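Local coordinates for protein endoribonuclease MazF3 (Mycobacterium tuberculosis, PDB 5UCT) that cleaves mRNA and 23S rRNA, predominantly after the first two Us of UUCCU, as the toxin of a type II toxin-antitoxin system, at residues P3-Q8 and V22-L27; R13-L18 and C71-Q76; V46-V51 and G78-S83; D63-I68 and N94-D99. All coordinates share one frame; numbering follows the deposited sequence.

How the contacts relate
The four contacts tie together the small, curled antiparallel sheet of a PemK/MazF toxin and its single helix, 85-96. Contacts 1 and 2 lie closest, with centres about 7 Å apart, because strand 3-8 sits between strands 12-17 and 73-79 and is paired with both. Contact 3 follows contact 1 along the chain and shares strand 73-79 with contact 2, its centre about 15 Å from that of contact 2. Contact 4 is about 17 Å from contacts 1 and 2, centre to centre, and across the chain's centre from contacts 2 and 3. Contacts 1 and 2 thus meet on one side of the sheet, through His-5, Ile-17 and Leu-73, contact 3 leads toward the helix, and contact 4 meets the dimer interface.

Contact 1: residues P3-Q8 and V22-L27; sequences PIHIAQ and VVRPHL
Arg-24 reaches from the loop between strands 12-17 and 29-36 to His-5 and Pro-3 on strand 3-8, a strand-to-loop contact in the curled antiparallel sheet of the MazF toxin fold. The backbones stay well apart, the nearest pair of CA atoms, those of Pro-3 and Arg-24, being 11.3 Å from each other, so the gap is bridged by side chains. Pro-3 and His-5, two residues apart on the strand, both point toward the loop. The bends of the arginine chain at chi2 (-122°) and chi3 (-76°) set the guanidinium so that NH1 leads toward the ends of His-5 and Pro-3.

The close part is confined to this end. His-5 comes to meet it from the opposite direction, and the imidazole and guanidinium planes stand 82° apart, so the two groups are not stacked. Pro-3 slides past, its CG 3.9 Å from Arg-24 NH1. Ile-17 of the neighbouring strand touches all three residues, adding apolar surface.

Beyond Arg-24 the loop turns to solvent. Val-22, Pro-25 and His-26 are exposed, and the short 3-10 turn is held within itself, His-26 N donating to Val-23 O at 2.9 Å. No hydrogen bond joins the segments; the closest approach is from Arg-24 NH1 to His-5 CE1, 3.3 Å, a carbon atom of the ring.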
loop_
_atom_site.group_PDB
_atom_site.type_symbol
_atom_site.label_atom_id
_atom_site.label_comp_id
_atom_site.label_asym_id
_atom_site.label_seq_id
_atom_site.Cartn_x
_atom_site.Cartn_y
_atom_site.Cartn_z
ATOM N N PRO A 3 -13.432 4.155 6.584
ATOM C CA PRO A 3 -14.645 3.472 6.126
ATOM C C PRO A 3 -14.335 2.189 5.363
ATOM O O PRO A 3 -13.189 1.877 5.037
ATOM C CB PRO A 3 -15.303 4.511 5.213
ATOM C CG PRO A 3 -14.159 5.275 4.659
ATOM C CD PRO A 3 -13.112 5.327 5.747
ATOM N N ILE A 4 -15.404 1.445 5.080
ATOM C CA ILE A 4 -15.340 0.166 4.379
ATOM C C ILE A 4 -16.324 0.227 3.220
ATOM O O ILE A 4 -17.542 0.191 3.435
ATOM C CB ILE A 4 -15.671 -1.018 5.299
ATOM C CG1 ILE A 4 -14.799 -1.000 6.554
ATOM C CG2 ILE A 4 -15.517 -2.335 4.551
ATOM C CD1 ILE A 4 -15.028 -2.193 7.465
ATOM N N HIS A 5 -15.808 0.302 1.999
ATOM C CA HIS A 5 -16.625 0.331 0.795
ATOM C C HIS A 5 -16.552 -1.006 0.070
ATOM O O HIS A 5 -15.714 -1.862 0.364
ATOM C CB HIS A 5 -16.174 1.451 -0.151
ATOM C CG HIS A 5 -16.354 2.828 0.405
ATOM N ND1 HIS A 5 -15.408 3.439 1.200
ATOM C CD2 HIS A 5 -17.368 3.715 0.278
ATOM C CE1 HIS A 5 -15.832 4.642 1.540
ATOM N NE2 HIS A 5 -17.020 4.834 0.994
ATOM N N ILE A 6 -17.458 -1.177 -0.885
ATOM C CA ILE A 6 -17.335 -2.208 -1.908
ATOM C C ILE A 6 -16.555 -1.612 -3.068
ATOM O O ILE A 6 -16.795 -0.465 -3.465
ATOM C CB ILE A 6 -18.719 -2.713 -2.361
ATOM C CG1 ILE A 6 -19.479 -3.324 -1.183
ATOM C CG2 ILE A 6 -18.583 -3.731 -3.484
ATOM C CD1 ILE A 6 -20.865 -3.828 -1.535
ATOM N N ALA A 7 -15.607 -2.372 -3.609
ATOM C CA ALA A 7 -14.772 -1.877 -4.691
ATOM C C ALA A 7 -14.663 -2.926 -5.786
ATOM O O ALA A 7 -14.787 -4.129 -5.534
ATOM C CB ALA A 7 -13.371 -1.495 -4.196
ATOM N N GLN A 8 -14.420 -2.454 -7.008
ATOM C CA GLN A 8 -14.250 -3.320 -8.171
ATOM C C GLN A 8 -12.758 -3.566 -8.369
ATOM O O GLN A 8 -12.064 -2.769 -9.006
ATOM C CB GLN A 8 -14.883 -2.698 -9.411
ATOM C CG GLN A 8 -14.875 -3.610 -10.628
ATOM C CD GLN A 8 -15.756 -4.827 -10.440
ATOM O OE1 GLN A 8 -16.808 -4.752 -9.807
ATOM N NE2 GLN A 8 -15.330 -5.960 -10.987
ATOM N N VAL A 22 -8.830 12.655 5.024
ATOM C CA VAL A 22 -8.583 14.091 4.949
ATOM C C VAL A 22 -8.518 14.553 3.498
ATOM O O VAL A 22 -9.067 15.603 3.143
ATOM C CB VAL A 22 -7.294 14.436 5.720
ATOM C CG1 VAL A 22 -6.904 15.886 5.499
ATOM C CG2 VAL A 22 -7.474 14.141 7.203
ATOM N N VAL A 23 -7.872 13.771 2.635
ATOM C CA VAL A 23 -7.615 14.168 1.257
ATOM C C VAL A 23 -8.460 13.373 0.266
ATOM O O VAL A 23 -8.296 13.529 -0.951
ATOM C CB VAL A 23 -6.114 14.054 0.927
ATOM C CG1 VAL A 23 -5.726 12.606 0.639
ATOM C CG2 VAL A 23 -5.727 14.985 -0.220
ATOM N N ARG A 24 -9.383 12.540 0.753
ATOM C CA ARG A 24 -10.168 11.692 -0.144
ATOM C C ARG A 24 -10.969 12.471 -1.180
ATOM O O ARG A 24 -10.893 12.119 -2.370
ATOM C CB ARG A 24 -11.077 10.773 0.677
ATOM C CG ARG A 24 -10.343 9.601 1.286
ATOM C CD ARG A 24 -10.929 8.278 0.849
ATOM N NE ARG A 24 -12.182 7.972 1.529
ATOM C CZ ARG A 24 -13.373 7.981 0.940
ATOM N NH1 ARG A 24 -14.462 7.687 1.639
ATOM N NH2 ARG A 24 -13.478 8.276 -0.348
ATOM N N PRO A 25 -11.738 13.522 -0.831
ATOM C CA PRO A 25 -12.482 14.239 -1.878
ATOM C C PRO A 25 -11.585 15.097 -2.759
ATOM O O PRO A 25 -12.079 15.866 -3.590
ATOM C CB PRO A 25 -13.470 15.095 -1.079
ATOM C CG PRO A 25 -12.776 15.348 0.200
ATOM C CD PRO A 25 -12.024 14.079 0.505
ATOM N N HIS A 26 -10.267 14.976 -2.593
ATOM C CA HIS A 26 -9.308 15.754 -3.368
ATOM C C HIS A 26 -8.413 14.889 -4.246
ATOM O O HIS A 26 -7.427 15.399 -4.792
ATOM C CB HIS A 26 -8.444 16.614 -2.439
ATOM C CG HIS A 26 -9.231 17.551 -1.578
ATOM N ND1 HIS A 26 -9.799 17.165 -0.384
ATOM C CD2 HIS A 26 -9.552 18.856 -1.743
ATOM C CE1 HIS A 26 -10.433 18.192 0.152
ATOM N NE2 HIS A 26 -10.299 19.231 -0.653
ATOM N N LEU A 27 -8.719 13.602 -4.400
ATOM C CA LEU A 27 -7.907 12.711 -5.216
ATOM C C LEU A 27 -8.802 11.860 -6.103
ATOM O O LEU A 27 -9.913 11.485 -5.718
ATOM C CB LEU A 27 -7.020 11.800 -4.359
ATOM C CG LEU A 27 -5.892 12.470 -3.581
ATOM C CD1 LEU A 27 -5.130 11.428 -2.789
ATOM C CD2 LEU A 27 -4.963 13.219 -4.523
#

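Contact 2: residues R13-L18 and C71-Q76; sequences RPVLIL and CDLGRQ
Leu-73 brings both methyls of its fork against the end of Ile-17, the two side chains meeting tip to tip on one face of the curled antiparallel sheet of the PemK/MazF fold, where His-5 also touches both. CD1 of Leu-73 lies 3.8 Å from CD1 of Ile-17, and its other branch, CD2, is 4.1 Å from that same Ile-17 methyl, so the isoleucine terminus rests against both arms of the leucine fork. A looser third member is Val-15, whose CG2 stands 4.4 Å from Leu-73 CD1. Val-15 and Ile-17 are two residues apart on strand 12-17 and therefore present their side chains on the same face.

The geometry explains why only side chains meet. Strands 12-17 and 73-79 both pair with strand 3-8, one along each of its edges, so they are next-but-one neighbours in the sheet; the closest CA atoms, of Val-15 and Leu-73, are 9.2 Å apart. Leu-73 does not start out aimed at the other strand. Its CG is turned roughly opposite the backbone N (chi1 -157°), which carries the fork across. In Ile-17, chi1 (-56°) puts CG1 beside the backbone N, and with chi2 (-61°) it sets CD1 at the leading end.

Strand 29-36 continues the apolar layer, Val-32 touching both Val-15 and Ile-17. With no polar atom engaged between the two segments, the contact is purely dispersive and hydrophobic: it specifies shape and burial but no direction of bonding, and their relative register is more likely set by the backbone bonds each strand makes with strand 3-8.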
loop_
_atom_site.group_PDB
_atom_site.type_symbol
_atom_site.label_atom_id
_atom_site.label_comp_id
_atom_site.label_asym_id
_atom_site.label_seq_id
_atom_site.Cartn_x
_atom_site.Cartn_y
_atom_site.Cartn_z
ATOM N N ARG A 13 -15.326 -6.809 -4.182
ATOM C CA ARG A 13 -14.859 -7.226 -2.870
ATOM C C ARG A 13 -15.030 -6.076 -1.892
ATOM O O ARG A 13 -15.063 -4.909 -2.297
ATOM C CB ARG A 13 -13.383 -7.650 -2.901
ATOM C CG ARG A 13 -13.036 -8.722 -3.921
ATOM C CD ARG A 13 -11.532 -8.854 -4.059
ATOM N NE ARG A 13 -11.144 -9.788 -5.110
ATOM C CZ ARG A 13 -10.883 -11.075 -4.906
ATOM N NH1 ARG A 13 -10.531 -11.850 -5.921
ATOM N NH2 ARG A 13 -10.972 -11.585 -3.684
ATOM N N PRO A 14 -15.146 -6.371 -0.598
ATOM C CA PRO A 14 -15.085 -5.306 0.410
ATOM C C PRO A 14 -13.643 -4.879 0.651
ATOM O O PRO A 14 -12.726 -5.703 0.659
ATOM C CB PRO A 14 -15.686 -5.962 1.662
ATOM C CG PRO A 14 -16.325 -7.245 1.182
ATOM C CD PRO A 14 -15.532 -7.663 -0.009
ATOM N N VAL A 15 -13.445 -3.576 0.843
ATOM C CA VAL A 15 -12.106 -3.012 0.969
ATOM C C VAL A 15 -12.055 -2.043 2.142
ATOM O O VAL A 15 -13.067 -1.456 2.539
ATOM C CB VAL A 15 -11.655 -2.299 -0.326
ATOM C CG1 VAL A 15 -11.547 -3.289 -1.475
ATOM C CG2 VAL A 15 -12.608 -1.165 -0.671
ATOM N N LEU A 16 -10.856 -1.881 2.697
ATOM C CA LEU A 16 -10.580 -0.897 3.736
ATOM C C LEU A 16 -9.890 0.299 3.096
ATOM O O LEU A 16 -8.831 0.147 2.481
ATOM C CB LEU A 16 -9.695 -1.488 4.835
ATOM C CG LEU A 16 -9.357 -0.588 6.029
ATOM C CD1 LEU A 16 -10.591 -0.288 6.872
ATOM C CD2 LEU A 16 -8.265 -1.213 6.885
ATOM N N ILE A 17 -10.483 1.479 3.242
ATOM C CA ILE A 17 -9.900 2.689 2.669
ATOM C C ILE A 17 -8.631 3.031 3.444
ATOM O O ILE A 17 -8.695 3.517 4.577
ATOM C CB ILE A 17 -10.891 3.857 2.688
ATOM C CG1 ILE A 17 -12.182 3.482 1.956
ATOM C CG2 ILE A 17 -10.252 5.090 2.081
ATOM C CD1 ILE A 17 -11.997 3.126 0.491
ATOM N N LEU A 18 -7.471 2.777 2.836
ATOM C CA LEU A 18 -6.209 3.097 3.493
ATOM C C LEU A 18 -5.878 4.578 3.376
ATOM O O LEU A 18 -5.343 5.169 4.322
ATOM C CB LEU A 18 -5.079 2.252 2.910
ATOM C CG LEU A 18 -5.089 0.778 3.301
ATOM C CD1 LEU A 18 -3.808 0.109 2.844
ATOM C CD2 LEU A 18 -5.271 0.631 4.806
ATOM N N CYS A 71 -13.526 5.804 -9.469
ATOM C CA CYS A 71 -14.636 5.294 -10.271
ATOM C C CYS A 71 -14.964 3.847 -9.924
ATOM O O CYS A 71 -16.118 3.425 -10.058
ATOM C CB CYS A 71 -14.315 5.416 -11.761
ATOM S SG CYS A 71 -14.425 7.092 -12.433
ATOM N N ASP A 72 -13.974 3.076 -9.483
ATOM C CA ASP A 72 -14.188 1.694 -9.075
ATOM C C ASP A 72 -14.615 1.565 -7.619
ATOM O O ASP A 72 -14.794 0.441 -7.139
ATOM C CB ASP A 72 -12.919 0.866 -9.314
ATOM C CG ASP A 72 -12.481 0.874 -10.766
ATOM O OD1 ASP A 72 -13.343 1.066 -11.650
ATOM O OD2 ASP A 72 -11.275 0.686 -11.024
ATOM N N LEU A 73 -14.778 2.678 -6.907
ATOM C CA LEU A 73 -15.223 2.650 -5.520
ATOM C C LEU A 73 -16.745 2.706 -5.476
ATOM O O LEU A 73 -17.358 3.573 -6.105
ATOM C CB LEU A 73 -14.621 3.815 -4.735
ATOM C CG LEU A 73 -14.536 3.607 -3.220
ATOM C CD1 LEU A 73 -13.581 2.468 -2.902
ATOM C CD2 LEU A 73 -14.113 4.882 -2.505
ATOM N N GLY A 74 -17.348 1.780 -4.732
ATOM C CA GLY A 74 -18.792 1.656 -4.722
ATOM C C GLY A 74 -19.457 1.999 -3.403
ATOM O O GLY A 74 -19.073 2.966 -2.735
ATOM N N ARG A 75 -20.452 1.199 -3.022
ATOM C CA ARG A 75 -21.283 1.513 -1.867
ATOM C C ARG A 75 -20.472 1.500 -0.577
ATOM O O ARG A 75 -19.561 0.685 -0.401
ATOM C CB ARG A 75 -22.438 0.517 -1.755
ATOM C CG ARG A 75 -23.568 0.715 -2.754
ATOM C CD ARG A 75 -23.255 0.085 -4.102
ATOM N NE ARG A 75 -22.966 1.090 -5.117
ATOM C CZ ARG A 75 -23.894 1.690 -5.855
ATOM N NH1 ARG A 75 -25.175 1.386 -5.688
ATOM N NH2 ARG A 75 -23.545 2.594 -6.759
ATOM N N GLN A 76 -20.816 2.414 0.328
ATOM C CA GLN A 76 -20.266 2.426 1.678
ATOM C C GLN A 76 -21.023 1.416 2.529
ATOM O O GLN A 76 -22.239 1.540 2.713
ATOM C CB GLN A 76 -20.367 3.833 2.269
ATOM C CG GLN A 76 -20.508 3.902 3.788
ATOM C CD GLN A 76 -19.214 3.618 4.523
ATOM O OE1 GLN A 76 -18.691 2.506 4.478
ATOM N NE2 GLN A 76 -18.690 4.628 5.210
#

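Contact 3: residues V46-V51 and G78-S83; sequences VPVDAV and GYLLAS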
loop_
_atom_site.group_PDB
_atom_site.type_symbol
_atom_site.label_atom_id
_atom_site.label_comp_id
_atom_site.label_asym_id
_atom_site.label_seq_id
_atom_site.Cartn_x
_atom_site.Cartn_y
_atom_site.Cartn_z
ATOM N N VAL A 46 -5.830 -8.197 9.726
ATOM C CA VAL A 46 -6.599 -7.558 10.782
ATOM C C VAL A 46 -8.004 -8.145 10.756
ATOM O O VAL A 46 -8.692 -8.050 9.733
ATOM C CB VAL A 46 -6.653 -6.029 10.636
ATOM C CG1 VAL A 46 -7.450 -5.416 11.778
ATOM C CG2 VAL A 46 -5.248 -5.447 10.600
ATOM N N PRO A 47 -8.477 -8.762 11.834
ATOM C CA PRO A 47 -9.789 -9.420 11.793
ATOM C C PRO A 47 -10.933 -8.419 11.737
ATOM O O PRO A 47 -10.921 -7.389 12.416
ATOM C CB PRO A 47 -9.825 -10.231 13.094
ATOM C CG PRO A 47 -8.396 -10.318 13.546
ATOM C CD PRO A 47 -7.755 -9.051 13.084
ATOM N N VAL A 48 -11.926 -8.738 10.906
ATOM C CA VAL A 48 -13.188 -8.010 10.839
ATOM C C VAL A 48 -14.306 -9.039 10.731
ATOM O O VAL A 48 -14.112 -10.139 10.208
ATOM C CB VAL A 48 -13.231 -7.018 9.653
ATOM C CG1 VAL A 48 -12.273 -5.857 9.889
ATOM C CG2 VAL A 48 -12.900 -7.731 8.351
ATOM N N ASP A 49 -15.483 -8.689 11.237
ATOM C CA ASP A 49 -16.572 -9.659 11.322
ATOM C C ASP A 49 -17.879 -8.968 10.947
ATOM O O ASP A 49 -17.891 -7.910 10.308
ATOM C CB ASP A 49 -16.607 -10.294 12.721
ATOM C CG ASP A 49 -17.163 -11.706 12.708
ATOM O OD1 ASP A 49 -18.112 -11.968 11.938
ATOM O OD2 ASP A 49 -16.647 -12.554 13.465
ATOM N N ALA A 50 -19.000 -9.580 11.344
ATOM C CA ALA A 50 -20.317 -9.048 11.012
ATOM C C ALA A 50 -20.579 -7.702 11.666
ATOM O O ALA A 50 -21.432 -6.947 11.185
ATOM C CB ALA A 50 -21.403 -10.045 11.418
ATOM N N VAL A 51 -19.877 -7.390 12.756
ATOM C CA VAL A 51 -19.984 -6.068 13.363
ATOM C C VAL A 51 -19.562 -4.995 12.369
ATOM O O VAL A 51 -20.208 -3.947 12.250
ATOM C CB VAL A 51 -19.150 -6.011 14.657
ATOM C CG1 VAL A 51 -18.976 -4.576 15.123
ATOM C CG2 VAL A 51 -19.802 -6.856 15.742
ATOM N N GLY A 78 -20.136 -0.062 6.003
ATOM C CA GLY A 78 -19.593 -0.369 7.304
ATOM C C GLY A 78 -18.514 0.611 7.706
ATOM O O GLY A 78 -18.399 1.707 7.149
ATOM N N TYR A 79 -17.716 0.189 8.685
ATOM C CA TYR A 79 -16.720 1.042 9.312
ATOM C C TYR A 79 -15.728 0.154 10.047
ATOM O O TYR A 79 -16.090 -0.916 10.543
ATOM C CB TYR A 79 -17.375 2.026 10.288
ATOM C CG TYR A 79 -16.669 3.352 10.429
ATOM C CD1 TYR A 79 -15.657 3.720 9.556
ATOM C CD2 TYR A 79 -17.014 4.237 11.440
ATOM C CE1 TYR A 79 -15.014 4.935 9.684
ATOM C CE2 TYR A 79 -16.375 5.452 11.576
ATOM C CZ TYR A 79 -15.375 5.796 10.695
ATOM O OH TYR A 79 -14.735 7.007 10.826
ATOM N N LEU A 80 -14.477 0.599 10.107
ATOM C CA LEU A 80 -13.485 -0.037 10.964
ATOM C C LEU A 80 -13.525 0.649 12.321
ATOM O O LEU A 80 -13.297 1.861 12.415
ATOM C CB LEU A 80 -12.082 0.041 10.362
ATOM C CG LEU A 80 -11.010 -0.716 11.156
ATOM C CD1 LEU A 80 -11.125 -2.221 10.933
ATOM C CD2 LEU A 80 -9.607 -0.226 10.823
ATOM N N LEU A 81 -13.826 -0.121 13.365
ATOM C CA LEU A 81 -13.939 0.445 14.703
ATOM C C LEU A 81 -12.623 1.085 15.122
ATOM O O LEU A 81 -11.541 0.588 14.801
ATOM C CB LEU A 81 -14.348 -0.636 15.707
ATOM C CG LEU A 81 -15.840 -0.948 15.875
ATOM C CD1 LEU A 81 -16.493 -1.364 14.563
ATOM C CD2 LEU A 81 -16.033 -2.027 16.929
ATOM N N ALA A 82 -12.723 2.210 15.835
ATOM C CA ALA A 82 -11.533 2.942 16.249
ATOM C C ALA A 82 -10.646 2.127 17.180
ATOM O O ALA A 82 -9.450 2.418 17.289
ATOM C CB ALA A 82 -11.932 4.255 16.924
ATOM N N SER A 83 -11.202 1.117 17.854
ATOM C CA SER A 83 -10.389 0.242 18.688
ATOM C C SER A 83 -9.486 -0.665 17.862
ATOM O O SER A 83 -8.506 -1.195 18.395
ATOM C CB SER A 83 -11.286 -0.597 19.601
ATOM O OG SER A 83 -12.229 -1.338 18.846
#
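Where two strands of the MazF-type sheet end, Val-48 at the end of strand 45-48 and Val-51 in the loop that follows it pack against Leu-80 and Leu-81, just past strand 73-79 on the way toward helix 85-96. Two separate apolar pairs make the contact. Inside, Val-48 CG1 lies 4.0 Å from Leu-80 CD1, and the two side chains cross at about a right angle. Nearer the surface, Val-51 CG1 lies 4.1 Å from Leu-81 CD1, again crossing roughly perpendicularly. The backbones are too far apart to pair as strands, with CA atoms 8.0 Å apart for Val-48 and Leu-80.

The first bond of the Leu-80 side chain is not aimed at the valine, but its CG swings opposite the backbone N (chi1 -175°), and this delivers CD1 to the valine. Neighbours pack round the inner pair: Val-60 of strand 58-61 and Leu-54 touch Val-48, while Arg-2 and Glu-85 border Leu-80. The outer pair is exposed by comparison.

Polar groups bond within the turn beside it. Ala-50 N donates to Asp-49 OD1 at 2.6 Å, the bond reaching the anti side of the carboxylate, with an N-H...acceptor angle of 142°. Asn-52 bridges the two segments with its amide, OD1 taking the N-H of Asp-49 and ND2 giving to the carbonyl of Tyr-79. The chemistry therefore divides in two: methyl packing supplies burial, which carries little directional preference, whereas the one amide of Asn-52 joins both backbones through directed hydrogen bonds.

Contact 4: residues D63-I68 and N94-D99; sequences DNTQTI and NAFDLD
Asp-63 and Ala-95 bring the backbones closest, their CA atoms 6.1 Å apart, where the loop entering strand 66-69 passes the C-terminal end of helix 85-96, beyond which Asp-97 takes a positive phi (55°). The side chain of Ala-95 points at this loop, and its CB lies 3.8 Å from Asp-63 OD1. Both carboxylate oxygens are hydrogen-bonded outside the two segments, OD2 to Thr-44 OG1, and Thr-44 also touches Ala-95.

Thr-65 points toward the edge of the Phe-96 ring. Its OG1 approaches close to the ring plane, at 4.3 Å from CZ; this is packing without a hydrogen bond. With CG of Phe-96 beside the backbone N (chi1 -60°), its ring end comes nearer the loop.

The dimer interface runs through this region. Thr-65 packs on Thr-65 of the second subunit, and Phe-96 O accepts a hydrogen bond from Arg-2 NH2 of that subunit. No hydrogen bond joins the segments; polar groups of both find partners elsewhere, such as Thr-44 and Arg-2 of the second subunit, so the packing inside the chain and the contact between subunits probably depend on each other.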
loop_
_atom_site.group_PDB
_atom_site.type_symbol
_atom_site.label_atom_id
_atom_site.label_comp_id
_atom_site.label_asym_id
_atom_site.label_seq_id
_atom_site.Cartn_x
_atom_site.Cartn_y
_atom_site.Cartn_z
ATOM N N ASP A 63 -1.199 -7.268 2.950
ATOM C CA ASP A 63 -0.150 -7.585 1.990
ATOM C C ASP A 63 -0.593 -7.391 0.548
ATOM O O ASP A 63 0.236 -7.528 -0.359
ATOM C CB ASP A 63 0.327 -9.025 2.186
ATOM C CG ASP A 63 1.463 -9.129 3.177
ATOM O OD1 ASP A 63 2.398 -8.310 3.091
ATOM O OD2 ASP A 63 1.417 -10.028 4.042
ATOM N N ASN A 64 -1.864 -7.070 0.319
ATOM C CA ASN A 64 -2.420 -6.940 -1.021
ATOM C C ASN A 64 -3.068 -5.578 -1.231
ATOM O O ASN A 64 -4.082 -5.458 -1.917
ATOM C CB ASN A 64 -3.432 -8.050 -1.299
ATOM C CG ASN A 64 -2.824 -9.432 -1.212
ATOM O OD1 ASN A 64 -3.271 -10.269 -0.431
ATOM N ND2 ASN A 64 -1.806 -9.682 -2.026
ATOM N N THR A 65 -2.495 -4.533 -0.644
ATOM C CA THR A 65 -3.059 -3.200 -0.808
ATOM C C THR A 65 -2.938 -2.742 -2.259
ATOM O O THR A 65 -1.973 -3.064 -2.959
ATOM C CB THR A 65 -2.359 -2.199 0.110
ATOM O OG1 THR A 65 -1.081 -1.870 -0.448
ATOM C CG2 THR A 65 -2.165 -2.796 1.500
ATOM N N GLN A 66 -3.937 -1.988 -2.711
ATOM C CA GLN A 66 -3.994 -1.526 -4.090
ATOM C C GLN A 66 -4.484 -0.088 -4.121
ATOM O O GLN A 66 -5.269 0.336 -3.268
ATOM C CB GLN A 66 -4.923 -2.406 -4.942
ATOM C CG GLN A 66 -4.549 -3.887 -4.973
ATOM C CD GLN A 66 -3.503 -4.210 -6.019
ATOM O OE1 GLN A 66 -3.053 -3.333 -6.750
ATOM N NE2 GLN A 66 -3.120 -5.479 -6.103
ATOM N N THR A 67 -4.011 0.662 -5.116
ATOM C CA THR A 67 -4.513 2.001 -5.411
ATOM C C THR A 67 -5.404 1.899 -6.643
ATOM O O THR A 67 -4.917 1.625 -7.746
ATOM C CB THR A 67 -3.369 2.988 -5.642
ATOM O OG1 THR A 67 -2.581 3.098 -4.451
ATOM C CG2 THR A 67 -3.917 4.355 -6.000
ATOM N N ILE A 68 -6.703 2.112 -6.454
ATOM C CA ILE A 68 -7.688 1.946 -7.522
ATOM C C ILE A 68 -8.286 3.305 -7.868
ATOM O O ILE A 68 -8.230 4.231 -7.045
ATOM C CB ILE A 68 -8.787 0.948 -7.117
ATOM C CG1 ILE A 68 -9.666 1.536 -6.006
ATOM C CG2 ILE A 68 -8.176 -0.363 -6.663
ATOM C CD1 ILE A 68 -10.849 0.668 -5.640
ATOM N N ASN A 94 4.516 -4.161 9.973
ATOM C CA ASN A 94 5.169 -5.447 9.758
ATOM C C ASN A 94 5.117 -5.855 8.294
ATOM O O ASN A 94 6.049 -6.498 7.799
ATOM C CB ASN A 94 4.531 -6.532 10.624
ATOM C CG ASN A 94 4.503 -6.167 12.088
ATOM O OD1 ASN A 94 5.476 -5.642 12.621
ATOM N ND2 ASN A 94 3.382 -6.439 12.750
ATOM N N ALA A 95 4.046 -5.486 7.586
ATOM C CA ALA A 95 3.924 -5.855 6.181
ATOM C C ALA A 95 5.031 -5.239 5.338
ATOM O O ALA A 95 5.488 -5.855 4.369
ATOM C CB ALA A 95 2.558 -5.437 5.638
ATOM N N PHE A 96 5.481 -4.036 5.691
ATOM C CA PHE A 96 6.491 -3.326 4.918
ATOM C C PHE A 96 7.811 -3.158 5.660
ATOM O O PHE A 96 8.748 -2.579 5.097
ATOM C CB PHE A 96 5.956 -1.950 4.494
ATOM C CG PHE A 96 4.713 -2.012 3.644
ATOM C CD1 PHE A 96 4.464 -3.103 2.827
ATOM C CD2 PHE A 96 3.792 -0.978 3.664
ATOM C CE1 PHE A 96 3.323 -3.160 2.049
ATOM C CE2 PHE A 96 2.650 -1.030 2.889
ATOM C CZ PHE A 96 2.414 -2.121 2.080
ATOM N N ASP A 97 7.918 -3.658 6.895
ATOM C CA ASP A 97 9.099 -3.478 7.745
ATOM C C ASP A 97 9.427 -1.990 7.910
ATOM O O ASP A 97 10.400 -1.461 7.369
ATOM C CB ASP A 97 10.303 -4.258 7.201
ATOM C CG ASP A 97 10.252 -5.733 7.554
ATOM O OD1 ASP A 97 9.240 -6.175 8.140
ATOM O OD2 ASP A 97 11.224 -6.452 7.244
ATOM N N LEU A 98 8.570 -1.331 8.681
ATOM C CA LEU A 98 8.702 0.083 8.991
ATOM C C LEU A 98 8.944 0.255 10.484
ATOM O O LEU A 98 8.502 -0.560 11.299
ATOM C CB LEU A 98 7.451 0.858 8.565
ATOM C CG LEU A 98 7.059 0.712 7.092
ATOM C CD1 LEU A 98 5.672 1.285 6.844
ATOM C CD2 LEU A 98 8.088 1.384 6.195
ATOM N N ASP A 99 9.649 1.328 10.841
ATOM C CA ASP A 99 10.048 1.560 12.230
ATOM C C ASP A 99 8.997 2.410 12.946
ATOM O O ASP A 99 9.197 3.584 13.270
ATOM C CB ASP A 99 11.432 2.198 12.281
ATOM C CG ASP A 99 11.597 3.327 11.281
ATOM O OD1 ASP A 99 10.583 3.948 10.903
ATOM O OD2 ASP A 99 12.745 3.589 10.864
#